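Local coordinates for protein beta-1,4-mannanase (Caldicellulosiruptor saccharolyticus, PDB 1PMH) that probably binds beta-1,4-linked mannan chains as a carbohydrate-binding module of a mannan-degrading enzyme, here holding mannohexaose, at residues A[45-50]-A[172-177]. Sequence-based numbering, arbitrary orientation.
With CA (calcium ion), chain C.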
loop_
_atom_site.group_PDB
_atom_site.type_symbol
_atom_site.label_atom_id
_atom_site.label_comp_id
_atom_site.label_asym_id
_atom_site.label_seq_id
_atom_site.Cartn_x
_atom_site.Cartn_y
_atom_site.Cartn_z
ATOM N N LYS A 45 -15.586 -4.874 5.188
ATOM C CA LYS A 45 -16.025 -3.771 6.042
ATOM C C LYS A 45 -14.980 -2.670 6.275
ATOM O O LYS A 45 -15.339 -1.492 6.413
ATOM C CB LYS A 45 -16.436 -4.291 7.413
ATOM C CG LYS A 45 -17.023 -3.278 8.374
ATOM C CD LYS A 45 -17.672 -4.069 9.487
ATOM C CE LYS A 45 -18.344 -3.244 10.524
ATOM N NZ LYS A 45 -19.269 -4.139 11.323
ATOM N N TYR A 46 -13.702 -3.057 6.275
ATOM C CA TYR A 46 -12.638 -2.156 6.683
ATOM C C TYR A 46 -11.532 -2.035 5.653
ATOM O O TYR A 46 -11.204 -2.991 4.963
ATOM C CB TYR A 46 -11.982 -2.636 7.991
ATOM C CG TYR A 46 -12.903 -2.734 9.206
ATOM C CD1 TYR A 46 -13.241 -1.609 9.949
ATOM C CD2 TYR A 46 -13.416 -3.959 9.601
ATOM C CE1 TYR A 46 -14.093 -1.705 11.073
ATOM C CE2 TYR A 46 -14.239 -4.079 10.727
ATOM C CZ TYR A 46 -14.559 -2.954 11.437
ATOM O OH TYR A 46 -15.363 -3.043 12.548
ATOM N N ALA A 47 -10.864 -0.889 5.631
ATOM C CA ALA A 47 -9.692 -0.636 4.812
ATOM C C ALA A 47 -8.756 0.264 5.580
ATOM O O ALA A 47 -9.159 0.937 6.518
ATOM C CB ALA A 47 -10.087 -0.023 3.488
ATOM N N LEU A 48 -7.502 0.288 5.149
ATOM C CA LEU A 48 -6.503 1.162 5.709
ATOM C C LEU A 48 -6.576 2.495 5.030
ATOM O O LEU A 48 -6.343 2.594 3.838
ATOM C CB LEU A 48 -5.127 0.529 5.617
ATOM C CG LEU A 48 -4.017 1.207 6.433
ATOM C CD1 LEU A 48 -4.207 0.920 7.907
ATOM C CD2 LEU A 48 -2.667 0.765 5.942
ATOM N N ARG A 49 -6.821 3.555 5.799
ATOM C CA ARG A 49 -6.877 4.909 5.289
ATOM C C ARG A 49 -5.579 5.651 5.594
ATOM O O ARG A 49 -5.192 5.774 6.779
ATOM C CB ARG A 49 -8.079 5.652 5.908
ATOM C CG ARG A 49 -8.197 7.096 5.438
ATOM C CD ARG A 49 -9.448 7.762 5.963
ATOM N NE ARG A 49 -9.403 9.199 5.707
ATOM C CZ ARG A 49 -10.409 9.967 5.390
ATOM N NH1 ARG A 49 -11.651 9.517 5.335
ATOM N NH2 ARG A 49 -10.142 11.246 5.207
ATOM N N LEU A 50 -4.957 6.202 4.566
ATOM C CA LEU A 50 -3.751 7.018 4.664
ATOM C C LEU A 50 -4.152 8.426 4.271
ATOM O O LEU A 50 -4.509 8.682 3.135
ATOM C CB LEU A 50 -2.696 6.492 3.699
ATOM C CG LEU A 50 -2.377 4.999 3.752
ATOM C CD1 LEU A 50 -1.393 4.616 2.642
ATOM C CD2 LEU A 50 -1.902 4.605 5.119
ATOM N N PRO A 172 -7.370 11.226 1.217
ATOM C CA PRO A 172 -7.038 9.842 1.533
ATOM C C PRO A 172 -6.550 9.029 0.347
ATOM O O PRO A 172 -6.947 9.260 -0.801
ATOM C CB PRO A 172 -8.353 9.306 2.063
ATOM C CG PRO A 172 -9.403 10.075 1.346
ATOM C CD PRO A 172 -8.831 11.467 1.212
ATOM N N ILE A 173 -5.717 8.042 0.665
ATOM C CA ILE A 173 -5.414 6.914 -0.199
ATOM C C ILE A 173 -5.695 5.701 0.680
ATOM O O ILE A 173 -5.266 5.663 1.834
ATOM C CB ILE A 173 -3.961 6.910 -0.660
ATOM C CG1 ILE A 173 -3.649 8.120 -1.535
ATOM C CG2 ILE A 173 -3.637 5.596 -1.417
ATOM C CD1 ILE A 173 -2.216 8.271 -2.008
ATOM N N TYR A 174 -6.420 4.720 0.154
ATOM C CA TYR A 174 -6.743 3.535 0.933
ATOM C C TYR A 174 -5.979 2.343 0.390
ATOM O O TYR A 174 -5.782 2.191 -0.814
ATOM C CB TYR A 174 -8.236 3.216 0.928
ATOM C CG TYR A 174 -9.148 4.332 1.351
ATOM C CD1 TYR A 174 -9.492 5.355 0.481
ATOM C CD2 TYR A 174 -9.728 4.350 2.632
ATOM C CE1 TYR A 174 -10.370 6.382 0.868
ATOM C CE2 TYR A 174 -10.573 5.395 3.012
ATOM C CZ TYR A 174 -10.895 6.400 2.148
ATOM O OH TYR A 174 -11.752 7.421 2.474
ATOM N N LEU A 175 -5.593 1.469 1.289
ATOM C CA LEU A 175 -5.057 0.164 0.960
ATOM C C LEU A 175 -5.975 -0.901 1.518
ATOM O O LEU A 175 -6.534 -0.772 2.610
ATOM C CB LEU A 175 -3.676 -0.067 1.525
ATOM C CG LEU A 175 -2.557 0.696 0.921
ATOM C CD1 LEU A 175 -1.275 0.419 1.708
ATOM C CD2 LEU A 175 -2.341 0.316 -0.538
ATOM N N ASP A 176 -6.112 -1.995 0.787
ATOM C CA ASP A 176 -6.858 -3.148 1.307
ATOM C C ASP A 176 -6.300 -4.403 0.651
ATOM O O ASP A 176 -5.628 -4.369 -0.384
ATOM C CB ASP A 176 -8.362 -3.010 1.047
ATOM C CG ASP A 176 -9.259 -3.763 2.016
ATOM O OD1 ASP A 176 -8.754 -4.479 2.894
ATOM O OD2 ASP A 176 -10.482 -3.655 1.901
ATOM N N ASN A 177 -6.662 -5.529 1.265
ATOM C CA ASN A 177 -6.364 -6.838 0.671
ATOM C C ASN A 177 -4.906 -6.958 0.260
ATOM O O ASN A 177 -4.573 -7.387 -0.855
ATOM C CB ASN A 177 -7.320 -7.119 -0.470
ATOM C CG ASN A 177 -8.744 -7.250 0.025
ATOM O OD1 ASN A 177 -8.983 -7.684 1.153
ATOM N ND2 ASN A 177 -9.698 -6.887 -0.791
HETATM CA CA CA C . -10.913 -5.040 4.000
HETATM O O HOH W 1 -10.979 -7.045 2.830
#
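Leu48 and Leu175, then Leu50 and Ile173, form the hydrogen-bonded pairs of two antiparallel strands, each closed by two backbone bonds. The face carrying these four buried residues is the tightly packed one: Leu50 CB comes within 3.3 Å of Ile173 O, and Leu175 makes apolar contacts with Leu48 and Leu50. On the opposite face the looser side is at Arg49, which is partly exposed, while Tyr174 is buried. This non-hydrogen-bonded pair runs side by side in the same direction; Arg49 CG, anti to its backbone N (chi1 179°), lies 3.8 Å from Tyr174 CE2. Pro172 CB covers one guanidinium face, toward the rim, 3.7 Å above the plane. Asp38 bridges Arg49 NH1 and hydrogen-bonds Tyr174 OH; Asp51 pairs with Arg49 NE. An alanine in place of Arg49 would probably leave Asp38 and Asp51 without the guanidinium and Tyr174 CE2 without its CG and CD contacts. At the other end, calcium links loop residue Tyr46, through O at 2.3 Å, to strand residue Asp176, through OD1 and OD2; Asp10, Glu12 and Asn44 add ligands. In this jellyroll beta-sandwich, strands 30-36 and 84-92 flank the pair within its sheet, while Phe160 and Phe162 of strand 153-165 pack against the leucine face from the other sheet.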